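Local coordinates for protein glucanase (Klebsiella pneumoniae, PDB 5GY3) that probably catalyses the endohydrolysis of beta-1,4-glucosidic linkages in cellulose and related beta-glucans, as a family 8 glycoside hydrolase, at residues A[214-219]-A[262-267]; A[218-223]-A[296-301]; A[246-251]-A[269-274]; A[252-255]-A[260-263]. All coordinates share one frame; numbering follows the deposited sequence.

Contact 1. Residues A[214-219]-A[262-267]; sequences MSFDAI and APWYMA
F216 and W264 meet edge to edge where two loops come together, the loops that lead into helices 220-228 and 268-278 of the (alpha/alpha)6 barrel, the fold of family 8 glycoside hydrolases. Although the side chains run roughly at right angles, their rings do not stack: each presents its edge to the other. The corner CZ of F216 comes within 4.0 Å of CH2 of W264, near both ring planes, and these planes are inclined by only about 30°. The pair thus touches rim to rim at the exposed side of the contact. For W264 the indole is set between its backbone N and carbonyl carbon (chi1 59°), and its six-membered ring extends toward F216.

F216 has a second aromatic neighbour in Y294, which meets it edge-to-face and also hydrogen-bonds its carbonyl O. The phenylalanine side chain lies about 11 Å from that of D87, the predicted nucleophile.

Beneath the rings, a second and buried meeting is apolar. M266 is extended beyond CG, while W241 of helix 236-243 packs against its side chain. I219 reaches in from the opposite loop, also touching L270 and V273, and the two side chains meet tip to tip, with I219 CD1 3.8 Å from M266 CE.

Contact 2. Residues A[218-223]-A[296-301]; sequences AIRIPL and ASLKQL
Helices 220-228 and 293-307 pack through a small leucine interface in which L223 touches both L298 and L301. The CA atoms of R220 and L298 are 8.5 Å apart, and those of L223 and L301 8.2 Å. L223 touches both leucines, its two methyls dividing the work. CG stands anti to the backbone N (chi1 166°), which carries the fork across to the other helix. There CD2 meets CD2 of L298 at 4.1 Å, the two side chains crossing at a slant, and the same CD2 reaches CB of L301 at 4.2 Å. The other branch, CD1, rests 4.0 Å from the carbonyl O of L301.

In a barrel built from paired helices, as in this family, this apolar contact joins two helices of the barrel. F34 of helix 29-41 covers L301 and R220, and L276 of helix 268-278 packs on L223. R220 joins the interface through its aliphatic part alone, with CG 4.3 Å from CD2 of L298. Its guanidinium lies beside the predicted nucleophile D87, their side chains being about 4 Å apart, although the ion pairs to D87 and E30 are long and weak.

On helix 293-307 itself, Q300 folds its amide back along the helix. NE2 donates to A296 O at 3.0 Å in an almost straight bond (176°), approaching from above the carbonyl plane, while the backbone N of Q300 makes a weak bond to the same oxygen and another to S297 O.

Contact 3. Residues A[246-251]-A[269-274]; sequences PRLQTP and GLLAVR
R247 swings CG away from its backbone N (chi1 170°) and runs straight as far as NE, so that it lies across L271 and R274, whose own chain is bent at its second torsion (chi2 -91°). That bend turns the guanidinium of R274 flat against the aliphatic stem of R247, with CB lying over one face and NH1 of R274 only 3.4 Å from CB of R247. Further along, the guanidinium of R247 lies over L271 in a similar way: CD2 of L271 sits over one face of that group, 3.7 Å from NH2 of R247. The two guanidinium planes stand 83° apart, and NH2 of R274 approaches the edge of the R247 group.

Two like charges brought so close are probably offset by D275 on helix 268-278 and E280 just after it: R247 forms a salt bridge with D275, and R274 with E280.

The partner of the helix here is a type I turn, P246 to Q249, closed by Q249 N bonding to P246 O at 2.9 Å. From the other face of that carbonyl plane comes OG1 of T250, also at 2.9 Å from P246 O, so the oxygen is gripped twice. A water bridges the segments, donating a hydrogen bond to T250 OG1 and accepting one from R274 NE at 2.6 Å. At the outer side, L248 CD2 packs on L271 CD2 at 4.0 Å.

Contact 4. Residues A[252-255]-A[260-263]; sequences AWIN and EVAP
One face of the W253 indole is covered by residues 261-262: the methyl of A262 lies over the five-membered ring, its CB 3.4 Å from the ring centroid and only 8° off the normal, a CH-pi contact. The carbonyl carbon of V261 comes over the same face, also offset toward the rim, and N255 N lies in the plane at the edge. R213 makes a cation-pi contact with the ring as well. What puts the indole over its partner is the first torsion of W253 (chi1 51°), which tucks CG back over its own main chain, flanked by N and C.

The two segments run antiparallel as the arms of a short hairpin, with I254 and V261 forming a single bridge as a non-hydrogen-bonded pair. The bonds flank it. A262 N donates to W253 O at 2.9 Å, and N255 N donates to E260 O at 2.7 Å, nearly in line with the carbonyl. Away from the indole, I254 CG1 and V261 CG1 meet obliquely at 3.9 Å.

The connecting loop is held by N255, whose OD1 accepts the backbone N of S257 in an Asx turn and also that of T258, while T258 OG1 bonds E260 N.

In the fold
The four contacts step outward from the centre of the protein, at about 8, 15, 19 and 21 Å for contacts 2, 1, 3 and 4. Contact 2, the deepest, brings R220 to the predicted nucleophile D87; contact 1 shares A218 and I219 with it, their centres 11 Å apart. Contacts 3 and 4 adjoin contact 1, with centres 8 and 7 Å from it, and touch each other. Probable backbone bonds knit them to contact 1: M266 N to T250 O at 2.8 Å, M214 N to I254 O at 2.9 Å. Contacts 2 and 4 do not touch, their centres 18 Å apart, and contacts 3 and 4 are away from the predicted nucleophile. L298 CB lies 3.8 Å from G269 CA, joining contacts 2 and 3.

Contact 1. Residues A[214-219]-A[262-267]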
loop_
_atom_site.group_PDB
_atom_site.type_symbol
_atom_site.label_atom_id
_atom_site.label_comp_id
_atom_site.label_asym_id
_atom_site.label_seq_id
_atom_site.Cartn_x
_atom_site.Cartn_y
_atom_site.Cartn_z
ATOM N N MET A 214 0.233 -8.479 -12.953
ATOM C CA MET A 214 0.539 -8.585 -11.530
ATOM C C MET A 214 2.004 -8.205 -11.376
ATOM O O MET A 214 2.890 -8.998 -11.703
ATOM C CB MET A 214 0.296 -10.008 -11.023
ATOM C CG MET A 214 0.104 -10.090 -9.496
ATOM S SD MET A 214 1.566 -9.674 -8.581
ATOM C CE MET A 214 2.680 -10.948 -9.190
ATOM N N SER A 215 2.276 -6.997 -10.877
ATOM C CA SER A 215 3.669 -6.582 -10.719
ATOM C C SER A 215 3.863 -5.767 -9.444
ATOM O O SER A 215 3.494 -6.228 -8.360
ATOM C CB SER A 215 4.153 -5.811 -11.958
ATOM O OG SER A 215 3.467 -4.591 -12.128
ATOM N N PHE A 216 4.475 -4.588 -9.530
ATOM C CA PHE A 216 4.972 -3.956 -8.307
ATOM C C PHE A 216 3.876 -3.373 -7.421
ATOM O O PHE A 216 4.123 -3.167 -6.222
ATOM C CB PHE A 216 5.982 -2.858 -8.651
ATOM C CG PHE A 216 7.193 -3.364 -9.365
ATOM C CD1 PHE A 216 8.168 -4.070 -8.677
ATOM C CD2 PHE A 216 7.353 -3.148 -10.726
ATOM C CE1 PHE A 216 9.296 -4.538 -9.329
ATOM C CE2 PHE A 216 8.477 -3.619 -11.392
ATOM C CZ PHE A 216 9.448 -4.316 -10.694
ATOM N N ASP A 217 2.693 -3.083 -7.970
ATOM C CA ASP A 217 1.559 -2.709 -7.129
ATOM C C ASP A 217 0.892 -3.952 -6.549
ATOM O O ASP A 217 0.762 -4.092 -5.322
ATOM C CB ASP A 217 0.534 -1.891 -7.920
ATOM C CG ASP A 217 0.868 -0.404 -7.982
ATOM O OD1 ASP A 217 1.862 0.040 -7.359
ATOM O OD2 ASP A 217 0.113 0.325 -8.648
ATOM N N ALA A 218 0.507 -4.882 -7.427
ATOM C CA ALA A 218 -0.348 -5.999 -7.029
ATOM C C ALA A 218 0.311 -6.909 -6.001
ATOM O O ALA A 218 -0.397 -7.516 -5.183
ATOM C CB ALA A 218 -0.749 -6.801 -8.266
ATOM N N ILE A 219 1.647 -7.004 -6.018
ATOM C CA ILE A 219 2.352 -7.872 -5.079
ATOM C C ILE A 219 2.112 -7.453 -3.629
ATOM O O ILE A 219 2.299 -8.259 -2.714
ATOM C CB ILE A 219 3.855 -7.890 -5.436
ATOM C CG1 ILE A 219 4.581 -9.012 -4.689
ATOM C CG2 ILE A 219 4.495 -6.546 -5.112
ATOM C CD1 ILE A 219 3.985 -10.383 -4.947
ATOM N N ALA A 262 7.705 -12.570 -16.252
ATOM C CA ALA A 262 8.978 -11.864 -16.271
ATOM C C ALA A 262 10.113 -12.858 -16.481
ATOM O O ALA A 262 10.068 -13.972 -15.947
ATOM C CB ALA A 262 9.206 -11.113 -14.960
ATOM N N PRO A 263 11.151 -12.491 -17.235
ATOM C CA PRO A 263 12.320 -13.365 -17.359
ATOM C C PRO A 263 13.289 -13.245 -16.196
ATOM O O PRO A 263 14.371 -13.847 -16.239
ATOM C CB PRO A 263 12.960 -12.871 -18.663
ATOM C CG PRO A 263 12.681 -11.412 -18.650
ATOM C CD PRO A 263 11.264 -11.299 -18.091
ATOM N N TRP A 264 12.957 -12.467 -15.172
ATOM C CA TRP A 264 13.806 -12.356 -14.003
ATOM C C TRP A 264 12.950 -12.545 -12.758
ATOM O O TRP A 264 11.709 -12.503 -12.808
ATOM C CB TRP A 264 14.558 -11.020 -13.986
ATOM C CG TRP A 264 13.661 -9.830 -13.996
ATOM C CD1 TRP A 264 13.016 -9.291 -15.075
ATOM C CD2 TRP A 264 13.304 -9.030 -12.869
ATOM N NE1 TRP A 264 12.283 -8.200 -14.685
ATOM C CE2 TRP A 264 12.447 -8.013 -13.336
ATOM C CE3 TRP A 264 13.629 -9.072 -11.509
ATOM C CZ2 TRP A 264 11.902 -7.051 -12.494
ATOM C CZ3 TRP A 264 13.093 -8.115 -10.673
ATOM C CH2 TRP A 264 12.234 -7.119 -11.168
ATOM N N TYR A 265 13.631 -12.777 -11.643
ATOM C CA TYR A 265 13.030 -13.409 -10.478
ATOM C C TYR A 265 12.952 -12.478 -9.277
ATOM O O TYR A 265 13.777 -11.576 -9.100
ATOM C CB TYR A 265 13.817 -14.650 -10.067
ATOM C CG TYR A 265 14.026 -15.632 -11.188
ATOM C CD1 TYR A 265 12.992 -15.956 -12.058
ATOM C CD2 TYR A 265 15.262 -16.234 -11.376
ATOM C CE1 TYR A 265 13.187 -16.877 -13.096
ATOM C CE2 TYR A 265 15.463 -17.145 -12.395
ATOM C CZ TYR A 265 14.429 -17.458 -13.254
ATOM O OH TYR A 265 14.651 -18.371 -14.262
ATOM N N MET A 266 11.974 -12.761 -8.417
ATOM C CA MET A 266 11.831 -12.026 -7.171
ATOM C C MET A 266 13.057 -12.205 -6.295
ATOM O O MET A 266 13.559 -13.325 -6.115
ATOM C CB MET A 266 10.587 -12.499 -6.418
ATOM C CG MET A 266 9.306 -12.292 -7.177
ATOM S SD MET A 266 7.915 -12.659 -6.086
ATOM C CE MET A 266 6.563 -12.133 -7.121
ATOM N N ALA A 267 13.520 -11.091 -5.739
ATOM C CA ALA A 267 14.614 -11.049 -4.789
ATOM C C ALA A 267 14.259 -9.998 -3.747
ATOM O O ALA A 267 13.243 -9.309 -3.871
ATOM C CB ALA A 267 15.940 -10.724 -5.485
#

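Contact 2. Residues A[218-223]-A[296-301]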
loop_
_atom_site.group_PDB
_atom_site.type_symbol
_atom_site.label_atom_id
_atom_site.label_comp_id
_atom_site.label_asym_id
_atom_site.label_seq_id
_atom_site.Cartn_x
_atom_site.Cartn_y
_atom_site.Cartn_z
ATOM N N ALA A 218 0.507 -4.882 -7.427
ATOM C CA ALA A 218 -0.348 -5.999 -7.029
ATOM C C ALA A 218 0.311 -6.909 -6.001
ATOM O O ALA A 218 -0.397 -7.516 -5.183
ATOM C CB ALA A 218 -0.749 -6.801 -8.266
ATOM N N ILE A 219 1.647 -7.004 -6.018
ATOM C CA ILE A 219 2.352 -7.872 -5.079
ATOM C C ILE A 219 2.112 -7.453 -3.629
ATOM O O ILE A 219 2.299 -8.259 -2.714
ATOM C CB ILE A 219 3.855 -7.890 -5.436
ATOM C CG1 ILE A 219 4.581 -9.012 -4.689
ATOM C CG2 ILE A 219 4.495 -6.546 -5.112
ATOM C CD1 ILE A 219 3.985 -10.383 -4.947
ATOM N N ARG A 220 1.670 -6.216 -3.382
ATOM C CA ARG A 220 1.333 -5.828 -2.016
ATOM C C ARG A 220 0.042 -6.471 -1.518
ATOM O O ARG A 220 -0.199 -6.473 -0.305
ATOM C CB ARG A 220 1.224 -4.302 -1.909
ATOM C CG ARG A 220 2.574 -3.633 -2.003
ATOM C CD ARG A 220 2.495 -2.156 -1.668
ATOM N NE ARG A 220 1.489 -1.480 -2.485
ATOM C CZ ARG A 220 1.755 -0.793 -3.591
ATOM N NH1 ARG A 220 3.010 -0.690 -4.013
ATOM N NH2 ARG A 220 0.766 -0.204 -4.266
ATOM N N ILE A 221 -0.791 -7.004 -2.420
ATOM C CA ILE A 221 -2.069 -7.584 -2.000
ATOM C C ILE A 221 -1.871 -8.748 -1.036
ATOM O O ILE A 221 -2.509 -8.759 0.032
ATOM C CB ILE A 221 -2.903 -7.960 -3.242
ATOM C CG1 ILE A 221 -3.231 -6.700 -4.053
ATOM C CG2 ILE A 221 -4.187 -8.747 -2.870
ATOM C CD1 ILE A 221 -3.824 -6.975 -5.464
ATOM N N PRO A 222 -1.032 -9.750 -1.326
ATOM C CA PRO A 222 -0.836 -10.820 -0.339
ATOM C C PRO A 222 -0.176 -10.334 0.934
ATOM O O PRO A 222 -0.422 -10.898 2.010
ATOM C CB PRO A 222 0.037 -11.839 -1.085
ATOM C CG PRO A 222 0.680 -11.054 -2.200
ATOM C CD PRO A 222 -0.348 -10.044 -2.601
ATOM N N LEU A 223 0.661 -9.301 0.850
ATOM C CA LEU A 223 1.160 -8.666 2.060
ATOM C C LEU A 223 0.008 -8.155 2.916
ATOM O O LEU A 223 -0.084 -8.477 4.104
ATOM C CB LEU A 223 2.112 -7.526 1.703
ATOM C CG LEU A 223 2.472 -6.542 2.823
ATOM C CD1 LEU A 223 3.247 -7.223 3.965
ATOM C CD2 LEU A 223 3.292 -5.406 2.234
ATOM N N ALA A 296 13.816 -2.258 0.165
ATOM C CA ALA A 296 14.070 -2.013 1.584
ATOM C C ALA A 296 12.771 -1.818 2.357
ATOM O O ALA A 296 12.634 -2.299 3.488
ATOM C CB ALA A 296 14.972 -0.789 1.748
ATOM N N SER A 297 11.808 -1.113 1.761
ATOM C CA SER A 297 10.529 -0.887 2.426
ATOM C C SER A 297 9.764 -2.196 2.600
ATOM O O SER A 297 9.271 -2.500 3.691
ATOM C CB SER A 297 9.695 0.120 1.628
ATOM O OG SER A 297 10.380 1.348 1.447
ATOM N N LEU A 298 9.654 -2.983 1.527
ATOM C CA LEU A 298 8.904 -4.235 1.597
ATOM C C LEU A 298 9.515 -5.201 2.599
ATOM O O LEU A 298 8.791 -5.894 3.320
ATOM C CB LEU A 298 8.837 -4.887 0.213
ATOM C CG LEU A 298 7.811 -4.359 -0.784
ATOM C CD1 LEU A 298 7.877 -5.212 -2.052
ATOM C CD2 LEU A 298 6.414 -4.395 -0.202
ATOM N N LYS A 299 10.847 -5.287 2.639
ATOM C CA LYS A 299 11.487 -6.170 3.608
ATOM C C LYS A 299 11.005 -5.872 5.020
ATOM O O LYS A 299 10.721 -6.789 5.797
ATOM C CB LYS A 299 13.005 -6.022 3.539
ATOM C CG LYS A 299 13.664 -6.715 2.359
ATOM C CD LYS A 299 15.169 -6.630 2.528
ATOM C CE LYS A 299 15.915 -7.503 1.523
ATOM N NZ LYS A 299 17.399 -7.414 1.761
ATOM N N GLN A 300 10.905 -4.593 5.362
ATOM C CA GLN A 300 10.542 -4.235 6.724
ATOM C C GLN A 300 9.043 -4.315 6.959
ATOM O O GLN A 300 8.620 -4.606 8.081
ATOM C CB GLN A 300 11.039 -2.836 7.044
ATOM C CG GLN A 300 12.543 -2.735 7.108
ATOM C CD GLN A 300 12.969 -1.302 7.171
ATOM O OE1 GLN A 300 13.119 -0.738 8.256
ATOM N NE2 GLN A 300 13.140 -0.689 6.011
ATOM N N LEU A 301 8.235 -4.031 5.933
ATOM C CA LEU A 301 6.788 -4.166 6.073
ATOM C C LEU A 301 6.392 -5.625 6.256
ATOM O O LEU A 301 5.462 -5.936 7.015
ATOM C CB LEU A 301 6.091 -3.579 4.854
ATOM C CG LEU A 301 6.216 -2.072 4.656
ATOM C CD1 LEU A 301 5.747 -1.707 3.262
ATOM C CD2 LEU A 301 5.410 -1.328 5.723
#

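Contact 3. Residues A[246-251]-A[269-274]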
loop_
_atom_site.group_PDB
_atom_site.type_symbol
_atom_site.label_atom_id
_atom_site.label_comp_id
_atom_site.label_asym_id
_atom_site.label_seq_id
_atom_site.Cartn_x
_atom_site.Cartn_y
_atom_site.Cartn_z
ATOM N N PRO A 246 10.189 -22.479 -8.128
ATOM C CA PRO A 246 11.238 -22.527 -7.103
ATOM C C PRO A 246 11.335 -21.182 -6.397
ATOM O O PRO A 246 11.169 -20.128 -7.012
ATOM C CB PRO A 246 12.512 -22.838 -7.899
ATOM C CG PRO A 246 12.040 -23.421 -9.188
ATOM C CD PRO A 246 10.699 -22.790 -9.473
ATOM N N ARG A 247 11.593 -21.231 -5.088
ATOM C CA ARG A 247 11.661 -20.013 -4.285
ATOM C C ARG A 247 12.531 -18.941 -4.933
ATOM O O ARG A 247 12.151 -17.766 -4.977
ATOM C CB ARG A 247 12.190 -20.331 -2.888
ATOM C CG ARG A 247 12.524 -19.080 -2.090
ATOM C CD ARG A 247 12.840 -19.398 -0.647
ATOM N NE ARG A 247 13.025 -18.177 0.127
ATOM C CZ ARG A 247 14.191 -17.564 0.278
ATOM N NH1 ARG A 247 15.284 -18.065 -0.290
ATOM N NH2 ARG A 247 14.268 -16.452 0.997
ATOM N N LEU A 248 13.699 -19.325 -5.448
ATOM C CA LEU A 248 14.643 -18.377 -6.029
ATOM C C LEU A 248 14.449 -18.169 -7.527
ATOM O O LEU A 248 15.208 -17.400 -8.136
ATOM C CB LEU A 248 16.084 -18.827 -5.747
ATOM C CG LEU A 248 16.488 -18.884 -4.272
ATOM C CD1 LEU A 248 17.917 -19.407 -4.119
ATOM C CD2 LEU A 248 16.347 -17.523 -3.627
ATOM N N GLN A 249 13.451 -18.806 -8.131
ATOM C CA GLN A 249 13.146 -18.635 -9.545
ATOM C C GLN A 249 11.672 -18.319 -9.749
ATOM O O GLN A 249 11.013 -18.874 -10.630
ATOM C CB GLN A 249 13.533 -19.874 -10.351
ATOM C CG GLN A 249 15.014 -20.182 -10.378
ATOM C CD GLN A 249 15.299 -21.483 -11.109
ATOM O OE1 GLN A 249 15.554 -22.513 -10.490
ATOM N NE2 GLN A 249 15.233 -21.445 -12.431
ATOM N N THR A 250 11.135 -17.409 -8.938
ATOM C CA THR A 250 9.757 -16.972 -9.082
ATOM C C THR A 250 9.717 -15.700 -9.905
ATOM O O THR A 250 10.382 -14.725 -9.530
ATOM C CB THR A 250 9.145 -16.722 -7.717
ATOM O OG1 THR A 250 9.240 -17.914 -6.932
ATOM C CG2 THR A 250 7.678 -16.310 -7.852
ATOM N N PRO A 251 8.969 -15.655 -11.011
ATOM C CA PRO A 251 8.969 -14.453 -11.857
ATOM C C PRO A 251 8.524 -13.222 -11.083
ATOM O O PRO A 251 7.625 -13.286 -10.242
ATOM C CB PRO A 251 7.980 -14.805 -12.972
ATOM C CG PRO A 251 8.008 -16.331 -13.017
ATOM C CD PRO A 251 8.165 -16.746 -11.591
ATOM N N GLY A 269 12.964 -7.467 -1.325
ATOM C CA GLY A 269 11.636 -7.233 -0.761
ATOM C C GLY A 269 10.538 -8.047 -1.426
ATOM O O GLY A 269 9.609 -8.509 -0.756
ATOM N N LEU A 270 10.608 -8.219 -2.752
ATOM C CA LEU A 270 9.608 -9.065 -3.408
ATOM C C LEU A 270 9.677 -10.488 -2.882
ATOM O O LEU A 270 8.646 -11.118 -2.614
ATOM C CB LEU A 270 9.794 -9.071 -4.929
ATOM C CG LEU A 270 9.428 -7.840 -5.753
ATOM C CD1 LEU A 270 9.602 -8.151 -7.246
ATOM C CD2 LEU A 270 8.004 -7.431 -5.480
ATOM N N LEU A 271 10.894 -11.010 -2.729
ATOM C CA LEU A 271 11.055 -12.358 -2.207
ATOM C C LEU A 271 10.548 -12.459 -0.772
ATOM O O LEU A 271 10.002 -13.496 -0.384
ATOM C CB LEU A 271 12.525 -12.765 -2.304
ATOM C CG LEU A 271 12.915 -14.158 -1.822
ATOM C CD1 LEU A 271 12.088 -15.198 -2.542
ATOM C CD2 LEU A 271 14.417 -14.392 -2.050
ATOM N N ALA A 272 10.699 -11.389 0.013
ATOM C CA ALA A 272 10.160 -11.378 1.371
ATOM C C ALA A 272 8.639 -11.501 1.368
ATOM O O ALA A 272 8.064 -12.196 2.212
ATOM C CB ALA A 272 10.605 -10.111 2.101
ATOM N N VAL A 273 7.964 -10.858 0.414
ATOM C CA VAL A 273 6.515 -11.047 0.312
ATOM C C VAL A 273 6.180 -12.487 -0.061
ATOM O O VAL A 273 5.210 -13.066 0.445
ATOM C CB VAL A 273 5.907 -10.049 -0.693
ATOM C CG1 VAL A 273 4.427 -10.377 -0.962
ATOM C CG2 VAL A 273 6.044 -8.632 -0.165
ATOM N N ARG A 274 6.958 -13.087 -0.967
ATOM C CA ARG A 274 6.744 -14.491 -1.306
ATOM C C ARG A 274 6.868 -15.373 -0.065
ATOM O O ARG A 274 6.018 -16.239 0.175
ATOM C CB ARG A 274 7.725 -14.926 -2.400
ATOM C CG ARG A 274 7.628 -16.395 -2.824
ATOM C CD ARG A 274 8.567 -17.238 -1.990
ATOM N NE ARG A 274 8.590 -18.635 -2.403
ATOM C CZ ARG A 274 8.957 -19.615 -1.590
ATOM N NH1 ARG A 274 8.969 -20.874 -2.019
ATOM N NH2 ARG A 274 9.297 -19.325 -0.341
HETATM O O HOH W 1 7.965 -19.119 -4.880
#

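Contact 4. Residues A[252-255]-A[260-263]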
loop_
_atom_site.group_PDB
_atom_site.type_symbol
_atom_site.label_atom_id
_atom_site.label_comp_id
_atom_site.label_asym_id
_atom_site.label_seq_id
_atom_site.Cartn_x
_atom_site.Cartn_y
_atom_site.Cartn_z
ATOM N N ALA A 252 9.174 -12.091 -11.377
ATOM C CA ALA A 252 8.869 -10.856 -10.658
ATOM C C ALA A 252 7.519 -10.271 -11.048
ATOM O O ALA A 252 6.967 -9.471 -10.286
ATOM C CB ALA A 252 9.961 -9.811 -10.902
ATOM N N TRP A 253 7.001 -10.606 -12.230
ATOM C CA TRP A 253 5.647 -10.230 -12.605
ATOM C C TRP A 253 5.064 -11.293 -13.526
ATOM O O TRP A 253 5.788 -12.118 -14.092
ATOM C CB TRP A 253 5.582 -8.849 -13.287
ATOM C CG TRP A 253 6.527 -8.621 -14.459
ATOM C CD1 TRP A 253 7.719 -7.945 -14.428
ATOM C CD2 TRP A 253 6.338 -9.028 -15.828
ATOM N NE1 TRP A 253 8.284 -7.917 -15.686
ATOM C CE2 TRP A 253 7.458 -8.572 -16.560
ATOM C CE3 TRP A 253 5.327 -9.717 -16.508
ATOM C CZ2 TRP A 253 7.604 -8.807 -17.929
ATOM C CZ3 TRP A 253 5.475 -9.951 -17.872
ATOM C CH2 TRP A 253 6.603 -9.488 -18.568
ATOM N N ILE A 254 3.736 -11.267 -13.670
ATOM C CA ILE A 254 3.061 -12.071 -14.688
ATOM C C ILE A 254 2.005 -11.218 -15.376
ATOM O O ILE A 254 1.283 -10.451 -14.730
ATOM C CB ILE A 254 2.440 -13.362 -14.094
ATOM C CG1 ILE A 254 1.610 -14.091 -15.157
ATOM C CG2 ILE A 254 1.578 -13.060 -12.862
ATOM C CD1 ILE A 254 1.221 -15.503 -14.769
ATOM N N ASN A 255 1.949 -11.308 -16.703
ATOM C CA ASN A 255 0.846 -10.721 -17.461
ATOM C C ASN A 255 -0.359 -11.643 -17.302
ATOM O O ASN A 255 -0.345 -12.781 -17.782
ATOM C CB ASN A 255 1.251 -10.557 -18.923
ATOM C CG ASN A 255 0.173 -9.897 -19.768
ATOM O OD1 ASN A 255 -1.010 -10.247 -19.701
ATOM N ND2 ASN A 255 0.588 -8.939 -20.585
ATOM N N GLU A 260 2.207 -14.498 -19.996
ATOM C CA GLU A 260 3.639 -14.238 -20.080
ATOM C C GLU A 260 4.183 -13.840 -18.710
ATOM O O GLU A 260 3.553 -13.071 -17.983
ATOM C CB GLU A 260 3.917 -13.125 -21.094
ATOM C CG GLU A 260 5.394 -12.762 -21.212
ATOM C CD GLU A 260 5.645 -11.496 -22.021
ATOM O OE1 GLU A 260 4.679 -10.759 -22.316
ATOM O OE2 GLU A 260 6.820 -11.226 -22.345
ATOM N N VAL A 261 5.367 -14.349 -18.362
ATOM C CA VAL A 261 5.981 -14.027 -17.078
ATOM C C VAL A 261 7.287 -13.273 -17.301
ATOM O O VAL A 261 7.902 -13.324 -18.377
ATOM C CB VAL A 261 6.246 -15.269 -16.196
ATOM C CG1 VAL A 261 4.964 -15.996 -15.887
ATOM C CG2 VAL A 261 7.263 -16.198 -16.865
ATOM N N ALA A 262 7.705 -12.570 -16.252
ATOM C CA ALA A 262 8.978 -11.864 -16.271
ATOM C C ALA A 262 10.113 -12.858 -16.481
ATOM O O ALA A 262 10.068 -13.972 -15.947
ATOM C CB ALA A 262 9.206 -11.113 -14.960
ATOM N N PRO A 263 11.151 -12.491 -17.235
ATOM C CA PRO A 263 12.320 -13.365 -17.359
ATOM C C PRO A 263 13.289 -13.245 -16.196
ATOM O O PRO A 263 14.371 -13.847 -16.239
ATOM C CB PRO A 263 12.960 -12.871 -18.663
ATOM C CG PRO A 263 12.681 -11.412 -18.650
ATOM C CD PRO A 263 11.264 -11.299 -18.091
#